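Local coordinates for protein MstE (Scytonema sp. PCC 10023, PDB 6SBF) that assembles complex isoprenoid scaffolds as a monodomain class II (type II) terpene cyclase, probably in the biosynthesis of merosterols, at residues N22-S27 / W294-Q299; G57-T62 / R91-T96; I104-A109 / E153-F158. The protein carries 1 engineered substitution. All coordinates share one frame; numbering follows the deposited sequence. Where two conformers were deposited one is given.

Contact 1: N22-S27 / W294-Q299; sequences NQLSNS and WLLEQQ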
ATOM      1  N   ASN A  22       0.284  17.859 -19.838  1.00 15.68           N
ATOM      2  CA  ASN A  22       0.090  16.930 -20.964  0.50 17.55           C
ATOM      3  C   ASN A  22       0.955  15.670 -20.783  1.00 13.96           C
ATOM      4  O   ASN A  22       0.488  14.549 -21.068  1.00 15.55           O
ATOM      5  CB  ASN A  22       0.458  17.680 -22.240  0.50 21.74           C
ATOM      6  CG  ASN A  22      -0.204  17.157 -23.483  0.50 28.70           C
ATOM      7  OD1 ASN A  22      -0.345  15.954 -23.719  0.50 39.84           O
ATOM      8  ND2 ASN A  22      -0.550  18.108 -24.296  0.50 37.05           N
ATOM      9  N   GLN A  23       2.211  15.858 -20.340  1.00 14.27           N
ATOM     10  CA  GLN A  23       3.042  14.641 -20.111  1.00 14.56           C
ATOM     11  C   GLN A  23       2.475  13.830 -18.952  1.00 14.32           C
ATOM     12  O   GLN A  23       2.514  12.583 -19.004  1.00 15.18           O
ATOM     13  CB  GLN A  23       4.510  14.984 -19.938  1.00 15.30           C
ATOM     14  CG  GLN A  23       5.332  13.737 -19.787  1.00 16.02           C
ATOM     15  CD  GLN A  23       5.293  12.834 -20.962  1.00 17.26           C
ATOM     16  OE1 GLN A  23       5.033  13.296 -22.079  1.00 19.94           O
ATOM     17  NE2 GLN A  23       5.502  11.544 -20.681  1.00 19.66           N
ATOM     18  N   LEU A  24       1.963  14.487 -17.891  1.00 14.43           N
ATOM     19  CA  LEU A  24       1.286  13.724 -16.841  1.00 15.42           C
ATOM     20  C   LEU A  24       0.158  12.903 -17.452  1.00 13.89           C
ATOM     21  O   LEU A  24      -0.020  11.740 -17.099  1.00 14.47           O
ATOM     22  CB  LEU A  24       0.758  14.663 -15.765  1.00 15.86           C
ATOM     23  CG  LEU A  24       1.763  14.975 -14.701  1.00 17.63           C
ATOM     24  CD1 LEU A  24       1.387  16.247 -13.988  1.00 20.98           C
ATOM     25  CD2 LEU A  24       1.897  13.804 -13.730  1.00 18.07           C
ATOM     26  N   SER A  25      -0.668  13.518 -18.300  1.00 14.36           N
ATOM     27  CA  SER A  25      -1.784  12.763 -18.944  1.00 14.13           C
ATOM     28  C   SER A  25      -1.204  11.557 -19.691  1.00 13.39           C
ATOM     29  O   SER A  25      -1.725  10.452 -19.553  1.00 14.75           O
ATOM     30  CB  SER A  25      -2.597  13.636 -19.872  1.00 15.37           C
ATOM     31  OG  SER A  25      -3.167  14.708 -19.133  1.00 16.91           O
ATOM     32  N   ASN A  26      -0.203  11.796 -20.518  1.00 12.87           N
ATOM     33  CA  ASN A  26       0.362  10.731 -21.385  1.00 14.41           C
ATOM     34  C   ASN A  26       0.937   9.595 -20.522  1.00 13.12           C
ATOM     35  O   ASN A  26       0.749   8.399 -20.844  1.00 14.36           O
ATOM     36  CB  ASN A  26       1.349  11.310 -22.383  1.00 15.81           C
ATOM     37  CG  ASN A  26       0.661  12.167 -23.451  1.00 17.37           C
ATOM     38  OD1 ASN A  26      -0.578  12.147 -23.533  1.00 20.61           O
ATOM     39  ND2 ASN A  26       1.441  12.982 -24.148  1.00 19.35           N
ATOM     40  N   SER A  27       1.638   9.977 -19.468  1.00 13.48           N
ATOM     41  CA  SER A  27       2.275   9.022 -18.530  1.00 13.55           C
ATOM     42  C   SER A  27       1.223   8.202 -17.831  1.00 12.60           C
ATOM     43  O   SER A  27       1.271   6.948 -17.805  1.00 13.68           O
ATOM     44  CB  SER A  27       3.077   9.799 -17.493  1.00 13.39           C
ATOM     45  OG  SER A  27       3.485   8.956 -16.409  1.00 15.23           O
ATOM     46  N   TRP A 294      10.714  13.571 -11.705  1.00 14.35           N
ATOM     47  CA  TRP A 294      11.581  12.386 -11.649  1.00 14.65           C
ATOM     48  C   TRP A 294      10.766  11.134 -12.005  1.00 13.61           C
ATOM     49  O   TRP A 294      11.223  10.299 -12.798  1.00 15.07           O
ATOM     50  CB  TRP A 294      12.202  12.278 -10.263  1.00 14.80           C
ATOM     51  CG  TRP A 294      13.151  11.122 -10.176  1.00 14.54           C
ATOM     52  CD1 TRP A 294      14.456  11.110 -10.571  1.00 17.05           C
ATOM     53  CD2 TRP A 294      12.853   9.843  -9.606  1.00 14.91           C
ATOM     54  NE1 TRP A 294      14.977   9.866 -10.297  1.00 15.49           N
ATOM     55  CE2 TRP A 294      14.042   9.081  -9.674  1.00 15.10           C
ATOM     56  CE3 TRP A 294      11.731   9.264  -9.009  1.00 14.30           C
ATOM     57  CZ2 TRP A 294      14.103   7.774  -9.211  1.00 15.34           C
ATOM     58  CZ3 TRP A 294      11.783   7.974  -8.529  1.00 13.98           C
ATOM     59  CH2 TRP A 294      12.967   7.241  -8.618  1.00 15.56           C
ATOM     60  N   LEU A 295       9.541  11.047 -11.469  1.00 13.56           N
ATOM     61  CA  LEU A 295       8.722   9.855 -11.806  1.00 14.01           C
ATOM     62  C   LEU A 295       8.405   9.856 -13.325  1.00 13.12           C
ATOM     63  O   LEU A 295       8.455   8.779 -13.944  1.00 14.55           O
ATOM     64  CB  LEU A 295       7.439   9.860 -10.960  1.00 14.31           C
ATOM     65  CG  LEU A 295       7.659   9.547  -9.496  1.00 13.50           C
ATOM     66  CD1 LEU A 295       6.407   9.868  -8.664  1.00 13.44           C
ATOM     67  CD2 LEU A 295       8.034   8.099  -9.290  1.00 14.62           C
ATOM     68  N   LEU A 296       8.120  11.017 -13.913  1.00 13.53           N
ATOM     69  CA  LEU A 296       7.877  11.042 -15.360  1.00 15.12           C
ATOM     70  C   LEU A 296       9.111  10.511 -16.115  1.00 15.13           C
ATOM     71  O   LEU A 296       8.963   9.740 -17.067  1.00 16.49           O
ATOM     72  CB  LEU A 296       7.507  12.435 -15.870  1.00 15.01           C
ATOM     73  CG  LEU A 296       6.196  12.978 -15.346  1.00 16.49           C
ATOM     74  CD1 LEU A 296       5.996  14.429 -15.786  1.00 18.01           C
ATOM     75  CD2 LEU A 296       5.055  12.128 -15.807  1.00 16.80           C
ATOM     76  N   GLU A 297      10.303  10.935 -15.698  1.00 16.44           N
ATOM     77  CA  GLU A 297      11.553  10.513 -16.393  1.00 17.60           C
ATOM     78  C   GLU A 297      11.831   9.019 -16.226  1.00 16.47           C
ATOM     79  O   GLU A 297      12.392   8.440 -17.177  1.00 20.81           O
ATOM     80  CB  GLU A 297      12.765  11.372 -15.955  1.00 28.64           C
ATOM     81  CG  GLU A 297      14.089  11.005 -16.644  1.00 65.93           C
ATOM     82  CD  GLU A 297      15.125  12.114 -16.579  1.00 84.62           C
ATOM     83  OE1 GLU A 297      16.112  12.035 -17.352  1.00114.05           O
ATOM     84  OE2 GLU A 297      14.948  13.047 -15.748  1.00 84.00           O
ATOM     85  N   GLN A 298      11.420   8.435 -15.105  1.00 15.60           N
ATOM     86  CA  GLN A 298      11.712   7.020 -14.763  1.00 15.96           C
ATOM     87  C   GLN A 298      10.786   6.052 -15.464  1.00 14.67           C
ATOM     88  O   GLN A 298      11.052   4.871 -15.435  1.00 15.31           O
ATOM     89  CB  GLN A 298      11.695   6.797 -13.253  1.00 17.11           C
ATOM     90  CG  GLN A 298      12.768   7.595 -12.510  1.00 20.51           C
ATOM     91  CD  GLN A 298      14.170   7.194 -12.929  1.00 23.45           C
ATOM     92  OE1 GLN A 298      14.490   6.041 -12.920  1.00 26.30           O
ATOM     93  NE2 GLN A 298      14.994   8.145 -13.328  1.00 29.86           N
ATOM     94  N   GLN A 299       9.661   6.521 -16.015  1.00 14.30           N
ATOM     95  CA  GLN A 299       8.690   5.560 -16.592  1.00 14.32           C
ATOM     96  C   GLN A 299       9.364   4.792 -17.730  1.00 13.41           C
ATOM     97  O   GLN A 299      10.080   5.387 -18.541  1.00 16.12           O
ATOM     98  CB  GLN A 299       7.479   6.336 -17.092  1.00 13.08           C
ATOM     99  CG  GLN A 299       6.300   5.420 -17.436  1.00 13.89           C
ATOM    100  CD  GLN A 299       5.037   6.222 -17.746  1.00 12.83           C
ATOM    101  OE1 GLN A 299       5.129   7.426 -18.017  1.00 14.96           O
ATOM    102  NE2 GLN A 299       3.889   5.558 -17.633  1.00 14.04           N
TER
HETATM  103  O   HOH W   1       6.630   9.619 -18.582  1.00 18.12           O

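Contact 2: G57-T62 / R91-T96; sequences GDEWVT and RDHRPT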
ATOM      1  N   GLY A  57       0.400 -13.629  -5.530  1.00 12.30           N
ATOM      2  CA  GLY A  57      -0.749 -12.882  -4.967  1.00 12.70           C
ATOM      3  C   GLY A  57      -1.799 -12.547  -6.041  1.00 11.78           C
ATOM      4  O   GLY A  57      -1.442 -12.223  -7.160  1.00 12.93           O
ATOM      5  N   ASP A  58      -3.069 -12.574  -5.609  1.00 12.15           N
ATOM      6  CA  ASP A  58      -4.131 -12.117  -6.542  1.00 11.42           C
ATOM      7  C   ASP A  58      -5.216 -11.313  -5.809  1.00 11.38           C
ATOM      8  O   ASP A  58      -5.354 -10.134  -6.149  1.00 12.60           O
ATOM      9  CB  ASP A  58      -4.677 -13.270  -7.403  1.00 12.04           C
ATOM     10  CG  ASP A  58      -5.209 -14.522  -6.758  1.00 12.62           C
ATOM     11  OD1 ASP A  58      -5.588 -14.534  -5.585  1.00 12.61           O
ATOM     12  OD2 ASP A  58      -5.298 -15.564  -7.486  1.00 16.43           O
ATOM     13  N   GLU A  59      -5.889 -11.871  -4.808  1.00 11.63           N
ATOM     14  CA  GLU A  59      -6.971 -11.111  -4.129  1.00 11.81           C
ATOM     15  C   GLU A  59      -6.396  -9.806  -3.604  1.00 12.38           C
ATOM     16  O   GLU A  59      -6.965  -8.745  -3.792  1.00 12.23           O
ATOM     17  CB  GLU A  59      -7.577 -11.907  -2.982  1.00 11.92           C
ATOM     18  CG  GLU A  59      -8.274 -13.176  -3.406  1.00 12.82           C
ATOM     19  CD  GLU A  59      -8.728 -14.086  -2.294  1.00 13.19           C
ATOM     20  OE1 GLU A  59      -9.063 -13.607  -1.192  1.00 14.20           O
ATOM     21  OE2 GLU A  59      -8.763 -15.347  -2.538  1.00 14.18           O
ATOM     22  N   TRP A  60      -5.272  -9.881  -2.852  1.00 12.27           N
ATOM     23  CA  TRP A  60      -4.671  -8.686  -2.255  1.00 11.91           C
ATOM     24  C   TRP A  60      -4.229  -7.704  -3.342  1.00 10.72           C
ATOM     25  O   TRP A  60      -4.509  -6.493  -3.279  1.00 12.10           O
ATOM     26  CB  TRP A  60      -3.515  -9.131  -1.372  1.00 12.81           C
ATOM     27  CG  TRP A  60      -2.606  -8.009  -0.988  1.00 12.90           C
ATOM     28  CD1 TRP A  60      -2.926  -6.806  -0.459  1.00 14.92           C
ATOM     29  CD2 TRP A  60      -1.185  -8.011  -1.078  1.00 14.02           C
ATOM     30  NE1 TRP A  60      -1.804  -6.078  -0.186  1.00 14.92           N
ATOM     31  CE2 TRP A  60      -0.719  -6.792  -0.583  1.00 14.17           C
ATOM     32  CE3 TRP A  60      -0.286  -8.968  -1.535  1.00 15.43           C
ATOM     33  CZ2 TRP A  60       0.641  -6.504  -0.466  1.00 17.42           C
ATOM     34  CZ3 TRP A  60       1.051  -8.672  -1.408  1.00 18.29           C
ATOM     35  CH2 TRP A  60       1.513  -7.456  -0.921  1.00 18.15           C
ATOM     36  N   VAL A  61      -3.493  -8.171  -4.328  1.00 10.86           N
ATOM     37  CA  VAL A  61      -2.922  -7.322  -5.379  1.00 11.70           C
ATOM     38  C   VAL A  61      -4.068  -6.658  -6.135  1.00 10.98           C
ATOM     39  O   VAL A  61      -3.993  -5.438  -6.423  1.00 11.70           O
ATOM     40  CB  VAL A  61      -2.010  -8.118  -6.308  1.00 11.68           C
ATOM     41  CG1 VAL A  61      -1.560  -7.275  -7.467  1.00 12.25           C
ATOM     42  CG2 VAL A  61      -0.813  -8.616  -5.534  1.00 12.60           C
ATOM     43  N   THR A  62      -5.135  -7.380  -6.413  1.00 10.82           N
ATOM     44  CA  THR A  62      -6.303  -6.827  -7.163  1.00 11.64           C
ATOM     45  C   THR A  62      -7.036  -5.786  -6.317  1.00 10.92           C
ATOM     46  O   THR A  62      -7.417  -4.747  -6.870  1.00 11.60           O
ATOM     47  CB  THR A  62      -7.155  -8.003  -7.625  1.00 11.28           C
ATOM     48  OG1 THR A  62      -6.454  -8.711  -8.644  1.00 12.24           O
ATOM     49  CG2 THR A  62      -8.485  -7.566  -8.194  1.00 11.21           C
ATOM     50  N   ARG A  91     -14.597 -15.145  -4.571  1.00 14.91           N
ATOM     51  CA  ARG A  91     -13.670 -15.697  -3.542  1.00 13.72           C
ATOM     52  C   ARG A  91     -14.393 -15.675  -2.195  1.00 14.53           C
ATOM     53  O   ARG A  91     -14.053 -14.854  -1.299  1.00 15.30           O
ATOM     54  CB  ARG A  91     -12.344 -14.948  -3.550  1.00 14.08           C
ATOM     55  CG  ARG A  91     -11.504 -15.120  -4.796  1.00 13.64           C
ATOM     56  CD  ARG A  91     -10.898 -16.520  -4.905  1.00 14.01           C
ATOM     57  NE  ARG A  91     -10.128 -16.680  -6.111  1.00 12.97           N
ATOM     58  CZ  ARG A  91      -8.843 -16.348  -6.234  1.00 13.54           C
ATOM     59  NH1 ARG A  91      -8.100 -15.957  -5.201  1.00 13.70           N
ATOM     60  NH2 ARG A  91      -8.269 -16.456  -7.413  1.00 13.68           N
ATOM     61  N   ASP A  92     -15.359 -16.553  -2.041  1.00 16.14           N
ATOM     62  CA  ASP A  92     -16.268 -16.637  -0.890  1.00 16.56           C
ATOM     63  C   ASP A  92     -16.070 -17.936  -0.125  1.00 16.31           C
ATOM     64  O   ASP A  92     -16.988 -18.368   0.593  1.00 18.19           O
ATOM     65  CB  ASP A  92     -17.722 -16.482  -1.372  1.00 18.40           C
ATOM     66  CG  ASP A  92     -18.251 -17.644  -2.205  1.00 22.96           C
ATOM     67  OD1 ASP A  92     -17.431 -18.511  -2.570  1.00 24.44           O
ATOM     68  OD2 ASP A  92     -19.440 -17.719  -2.399  1.00 33.73           O
ATOM     69  N   HIS A  93     -14.899 -18.520  -0.229  1.00 15.70           N
ATOM     70  CA  HIS A  93     -14.604 -19.850   0.345  1.00 16.11           C
ATOM     71  C   HIS A  93     -14.232 -19.805   1.819  1.00 15.11           C
ATOM     72  O   HIS A  93     -14.189 -20.864   2.427  1.00 19.79           O
ATOM     73  CB  HIS A  93     -13.553 -20.536  -0.512  1.00 16.54           C
ATOM     74  CG  HIS A  93     -12.270 -19.782  -0.620  1.00 16.14           C
ATOM     75  ND1 HIS A  93     -12.200 -18.531  -1.203  1.00 16.01           N
ATOM     76  CD2 HIS A  93     -10.998 -20.110  -0.256  1.00 15.63           C
ATOM     77  CE1 HIS A  93     -10.939 -18.138  -1.192  1.00 15.14           C
ATOM     78  NE2 HIS A  93     -10.182 -19.086  -0.640  1.00 15.06           N
ATOM     79  N   ARG A  94     -13.930 -18.648   2.389  1.00 14.86           N
ATOM     80  CA  ARG A  94     -13.477 -18.605   3.793  1.00 15.64           C
ATOM     81  C   ARG A  94     -14.664 -18.317   4.693  1.00 16.92           C
ATOM     82  O   ARG A  94     -15.419 -17.403   4.415  1.00 18.98           O
ATOM     83  CB  ARG A  94     -12.389 -17.538   3.951  1.00 15.22           C
ATOM     84  CG  ARG A  94     -11.209 -17.733   3.020  1.00 15.62           C
ATOM     85  CD  ARG A  94     -10.116 -16.720   3.299  1.00 15.28           C
ATOM     86  NE  ARG A  94      -9.033 -16.784   2.339  1.00 14.29           N
ATOM     87  CZ  ARG A  94      -9.010 -16.204   1.134  1.00 14.18           C
ATOM     88  NH1 ARG A  94     -10.027 -15.464   0.734  1.00 15.21           N
ATOM     89  NH2 ARG A  94      -7.986 -16.359   0.311  1.00 15.59           N
ATOM     90  N   PRO A  95     -14.786 -19.004   5.823  1.00 19.06           N
ATOM     91  CA  PRO A  95     -15.964 -18.863   6.659  1.00 20.97           C
ATOM     92  C   PRO A  95     -16.107 -17.485   7.294  1.00 19.11           C
ATOM     93  O   PRO A  95     -17.213 -17.081   7.674  1.00 20.94           O
ATOM     94  CB  PRO A  95     -15.807 -19.913   7.752  1.00 28.02           C
ATOM     95  CG  PRO A  95     -14.383 -20.407   7.653  1.00 32.22           C
ATOM     96  CD  PRO A  95     -13.893 -20.096   6.260  1.00 25.31           C
ATOM     97  N   THR A  96     -14.982 -16.764   7.440  1.00 18.17           N
ATOM     98  CA  THR A  96     -15.004 -15.402   8.040  1.00 18.78           C
ATOM     99  C   THR A  96     -15.482 -14.352   7.036  1.00 17.50           C
ATOM    100  O   THR A  96     -15.800 -13.255   7.469  1.00 19.91           O
ATOM    101  CB  THR A  96     -13.608 -15.024   8.560  1.00 21.56           C
ATOM    102  OG1 THR A  96     -12.781 -15.012   7.404  1.00 22.04           O
ATOM    103  CG2 THR A  96     -13.075 -15.917   9.662  1.00 25.09           C
TER

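Contact 3: I104-A109 / E153-F158; sequences ILCGDA and ESIRAF. Engineered in segment 153-158: Phe158 (natural residue Tyr).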
ATOM      1  N   ILE A 104      -5.260 -19.806  -1.652  1.00 14.19           N
ATOM      2  CA  ILE A 104      -4.825 -20.898  -0.742  1.00 16.00           C
ATOM      3  C   ILE A 104      -4.440 -20.323   0.626  1.00 14.85           C
ATOM      4  O   ILE A 104      -4.356 -21.078   1.586  1.00 18.28           O
ATOM      5  CB  ILE A 104      -3.708 -21.745  -1.355  1.00 17.64           C
ATOM      6  CG1 ILE A 104      -2.407 -20.958  -1.539  1.00 19.13           C
ATOM      7  CG2 ILE A 104      -4.168 -22.440  -2.636  1.00 20.19           C
ATOM      8  CD1 ILE A 104      -1.250 -21.835  -1.893  1.00 22.01           C
ATOM      9  N   LEU A 105      -4.247 -19.020   0.727  1.00 15.06           N
ATOM     10  CA  LEU A 105      -3.947 -18.409   2.038  1.00 14.87           C
ATOM     11  C   LEU A 105      -5.197 -18.203   2.870  1.00 14.30           C
ATOM     12  O   LEU A 105      -6.334 -18.032   2.317  1.00 16.15           O
ATOM     13  CB  LEU A 105      -3.267 -17.056   1.871  1.00 17.14           C
ATOM     14  CG  LEU A 105      -1.790 -17.037   2.226  1.00 19.17           C
ATOM     15  CD1 LEU A 105      -1.585 -17.342   3.714  1.00 20.78           C
ATOM     16  CD2 LEU A 105      -0.969 -17.957   1.326  1.00 20.80           C
ATOM     17  N   CYS A 106      -5.021 -18.173   4.179  1.00 15.61           N
ATOM     18  CA  CYS A 106      -6.080 -17.769   5.103  1.00 15.88           C
ATOM     19  C   CYS A 106      -6.372 -16.281   4.896  1.00 14.70           C
ATOM     20  O   CYS A 106      -5.628 -15.551   4.249  1.00 14.96           O
ATOM     21  CB  CYS A 106      -5.693 -18.048   6.541  1.00 16.95           C
ATOM     22  SG  CYS A 106      -4.178 -17.204   7.067  1.00 18.45           S
ATOM     23  N   GLY A 107      -7.500 -15.866   5.446  1.00 15.51           N
ATOM     24  CA  GLY A 107      -7.828 -14.444   5.413  1.00 14.44           C
ATOM     25  C   GLY A 107      -6.855 -13.625   6.192  1.00 13.97           C
ATOM     26  O   GLY A 107      -6.175 -14.128   7.120  1.00 15.08           O
ATOM     27  N   ASP A 108      -6.753 -12.354   5.847  1.00 12.97           N
ATOM     28  CA  ASP A 108      -5.948 -11.404   6.641  1.00 12.87           C
ATOM     29  C   ASP A 108      -6.588 -10.029   6.579  1.00 13.09           C
ATOM     30  O   ASP A 108      -7.342  -9.668   5.644  1.00 12.95           O
ATOM     31  CB  ASP A 108      -4.489 -11.391   6.168  1.00 13.45           C
ATOM     32  CG  ASP A 108      -4.306 -10.580   4.909  1.00 13.29           C
ATOM     33  OD1 ASP A 108      -4.120  -9.340   4.971  1.00 14.50           O
ATOM     34  OD2 ASP A 108      -4.319 -11.200   3.791  1.00 14.88           O
ATOM     35  N   ALA A 109      -6.305  -9.244   7.586  1.00 12.41           N
ATOM     36  CA  ALA A 109      -6.918  -7.923   7.777  1.00 13.04           C
ATOM     37  C   ALA A 109      -6.480  -6.961   6.690  1.00 12.46           C
ATOM     38  O   ALA A 109      -7.253  -6.050   6.370  1.00 13.59           O
ATOM     39  CB  ALA A 109      -6.593  -7.354   9.130  1.00 13.67           C
ATOM     40  N   GLU A 153      -4.225 -19.035  14.815  1.00 22.36           N
ATOM     41  CA  GLU A 153      -4.544 -20.443  14.470  1.00 28.68           C
ATOM     42  C   GLU A 153      -4.720 -20.497  12.950  1.00 27.20           C
ATOM     43  O   GLU A 153      -4.270 -21.495  12.349  1.00 30.74           O
ATOM     44  CB  GLU A 153      -5.725 -20.933  15.315  1.00 37.14           C
ATOM     45  CG  GLU A 153      -5.337 -21.120  16.795  1.00 48.00           C
ATOM     46  CD  GLU A 153      -4.044 -21.879  17.143  1.00 50.77           C
ATOM     47  OE1 GLU A 153      -3.281 -21.382  18.000  1.00 66.42           O
ATOM     48  OE2 GLU A 153      -3.800 -22.981  16.586  1.00 62.99           O
ATOM     49  N   SER A 154      -5.191 -19.417  12.324  1.00 26.16           N
ATOM     50  CA  SER A 154      -5.397 -19.375  10.858  1.00 27.47           C
ATOM     51  C   SER A 154      -4.065 -19.543  10.136  1.00 29.83           C
ATOM     52  O   SER A 154      -3.993 -20.346   9.167  1.00 30.88           O
ATOM     53  CB  SER A 154      -6.099 -18.142  10.433  1.00 26.48           C
ATOM     54  OG  SER A 154      -7.342 -18.098  11.055  1.00 33.27           O
ATOM     55  N   ILE A 155      -3.081 -18.751  10.504  1.00 24.44           N
ATOM     56  CA  ILE A 155      -1.780 -18.717   9.778  1.00 24.64           C
ATOM     57  C   ILE A 155      -0.953 -19.940  10.195  1.00 29.40           C
ATOM     58  O   ILE A 155      -0.265 -20.486   9.351  1.00 32.21           O
ATOM     59  CB  ILE A 155      -1.078 -17.350   9.952  1.00 19.74           C
ATOM     60  CG1 ILE A 155       0.173 -17.272   9.051  1.00 23.28           C
ATOM     61  CG2 ILE A 155      -0.737 -16.990  11.414  1.00 21.55           C
ATOM     62  CD1 ILE A 155      -0.093 -17.419   7.584  1.00 23.68           C
ATOM     63  N   ARG A 156      -1.048 -20.394  11.433  1.00 32.34           N
ATOM     64  CA  ARG A 156      -0.461 -21.703  11.795  1.00 37.99           C
ATOM     65  C   ARG A 156      -1.036 -22.851  10.939  1.00 36.52           C
ATOM     66  O   ARG A 156      -0.247 -23.773  10.585  1.00 47.61           O
ATOM     67  CB  ARG A 156      -0.672 -21.992  13.281  1.00 41.58           C
ATOM     68  CG  ARG A 156       0.355 -21.308  14.171  1.00 36.96           C
ATOM     69  CD  ARG A 156       0.230 -21.796  15.613  1.00 43.23           C
ATOM     70  NE  ARG A 156       0.995 -21.027  16.588  1.00 47.82           N
ATOM     71  CZ  ARG A 156       2.310 -21.081  16.736  1.00 44.80           C
ATOM     72  NH1 ARG A 156       2.908 -20.355  17.669  1.00 43.24           N
ATOM     73  NH2 ARG A 156       3.028 -21.846  15.930  1.00 47.89           N
ATOM     74  N   ALA A 157      -2.368 -22.889  10.721  1.00 35.53           N
ATOM     75  CA  ALA A 157      -3.032 -24.012  10.001  1.00 40.61           C
ATOM     76  C   ALA A 157      -2.506 -24.014   8.567  1.00 38.17           C
ATOM     77  O   ALA A 157      -2.303 -25.039   8.010  1.00 51.56           O
ATOM     78  CB  ALA A 157      -4.546 -23.904  10.027  1.00 44.20           C
ATOM     79  N   PHE A 158      -2.277 -22.834   8.002  1.00 37.50           N
ATOM     80  CA  PHE A 158      -1.736 -22.701   6.633  1.00 34.44           C
ATOM     81  C   PHE A 158      -0.281 -23.199   6.590  1.00 43.20           C
ATOM     82  O   PHE A 158       0.033 -23.930   5.612  1.00 44.28           O
ATOM     83  CB  PHE A 158      -1.820 -21.255   6.143  1.00 33.36           C
ATOM     84  CG  PHE A 158      -1.203 -21.152   4.778  1.00 29.31           C
ATOM     85  CD1 PHE A 158      -1.902 -21.581   3.664  1.00 31.88           C
ATOM     86  CD2 PHE A 158       0.086 -20.693   4.614  1.00 34.18           C
ATOM     87  CE1 PHE A 158      -1.312 -21.560   2.409  1.00 34.93           C
ATOM     88  CE2 PHE A 158       0.676 -20.651   3.359  1.00 36.13           C
ATOM     89  CZ  PHE A 158      -0.017 -21.103   2.257  1.00 38.20           C
TER

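Contact 1: N22-S27 / W294-Q299
Ser27 and Leu296 lie nearest each other where helices 18-37 and 282-298 pass, their local axes 10.7 Å apart at closest and their N-to-C directions 47° apart. This is helix-to-helix packing in the alpha6-alpha6 barrel fold of the terpene cyclase. Leu296 bridges the spacing with its two methyls. Leu296 CD2 presses on Ser27 CB at 3.5 Å, tighter than an ordinary van der Waals contact, and lies 4.1 Å from Leu24 CD2, the two leucine side chains crossing at about a right angle. Leu296 CD1 comes alongside Gln23 CG, as the side chains slide past each other in opposite directions. Leu360 of helix 350-363 adjoins both Leu24 and Ser27.

The polar half belongs to Gln299. Its CG is anti to the backbone N (chi1 -168°), and from there the extended chain carries the amide to Ser27. Gln299 NE2 donates to Ser27 O at 3.0 Å, nearly straight at 173°, with the acceptor in the amide plane; NE2 also bonds Gly303 O. Ser27 OG donates to Gln299 OE1 at 2.8 Å from above the carbonyl plane. One water accepts from Gln23 NE2 and donates to both Leu296 O and Gln299 OE1, the latter at 2.7 Å.

Contact 2: G57-T62 / R91-T96
Arg91 meets Asp58 and Glu59 in a buried salt-bridge network that Arg94 completes, joining the start of helix 59-69 to the loop after helix 75-90. Along the Arg91 side chain, CB lies 3.7 Å from Glu59 OE2. Arg91 CG is 3.6 Å from Glu59 OE2, and the bend at chi2 (-71°) places Arg91 CD closer still, 3.4 Å from Glu59 OE2. The aliphatic part therefore curls round this oxygen before the guanidinium begins. At the tip Arg91 NH1 is shared: it donates to Glu59 OE2 at 2.8 Å, in the guanidinium plane and on the anti lone pair, and to Asp58 OD1 at 2.9 Å. NH2 gives its bond to Asp58 OD2, straight at 172° and in the guanidinium plane, although the nitrogen stands above the carboxylate plane. Arg91 thus holds Asp58 end-on with two nitrogens, the two flat groups turned 58° apart.

Glu59 and Arg94 reach toward each other tip to tip. Arg94 NH1 binds the syn lone pair of Glu59 OE1 at 2.8 Å, while NH2 approaches OE2 from the syn side at 3.1 Å. Glu59 OE2 is consequently gripped by both arginines, and OE1 also accepts from Gly100 N. Two carboxylates facing two guanidiniums would largely offset each other's charge in this buried setting, probably favouring the ionised forms. His93 NE2 sits over the centre of one face of the Arg94 guanidinium and is hydrogen-bonded to Tyr103 O.

Strand 55-57 leads directly into this corner; helix 75-90 packs against helix 59-69, with Glu59 on Leu88 and Thr62 on Ala84.

Contact 3: I104-A109 / E153-F158
Phe158 and Leu105 meet through two torsions: Phe158 CG is anti to its backbone N (chi1 177°), while Leu105 CG stands off the usual staggered positions (chi1 -108°). Phe158 is an engineered substitution for the natural tyrosine, so the contact described is that of the variant. Both Leu105 methyls lie over one face of the Phe158 ring, CD1 above its centre and CD2 displaced toward CZ, with Leu105 CD2 3.4 Å from Phe158 CZ. The distance of 3.9 Å from Leu105 CD2 to the Phe158 ring centroid, 29° off the ring normal, meets the criteria for a CH-pi interaction. Ile104 adds its carbonyl, O lying obliquely 3.2 Å from Phe158 CE1, and its CG1 near the same ring carbon. Cys106 SG meets the helix one turn before Phe158, 3.8 Å from Ser154 O and 4.1 Å from Ile155 CD1. That methyl also touches Leu105 CD1, continuing the apolar seam.

The contact joins the loop before helix 109-121 to a short helix followed closely by the unmodelled residues 160-166. With no hydrogen bond between the two segments, it consists of apolar, CH-pi and carbonyl van der Waals contacts, so shape rather than directional polar bonds sets the fit.

Contact 2 is the buried one, contact 1 is partly buried, and contact 3 lies at the surface. Contacts 2 and 3 draw on the same long loop between helices 75-90 and 109-121 and touch directly: Arg94 NE is 3.0 Å from Leu105 O, a probable hydrogen bond. Contact 1 lies on the opposite side of the chain's centre from contact 3, their centres about 39 Å apart, yet its segments enclose both others along the sequence. Charges pair inside contact 2; contact 3 is mainly apolar and aromatic, without a hydrogen bond across it; contact 1 mixes leucine packing with amide, hydroxyl and water bonds between helix 18-37 and the C-terminal end of helix 282-298 plus Gln299.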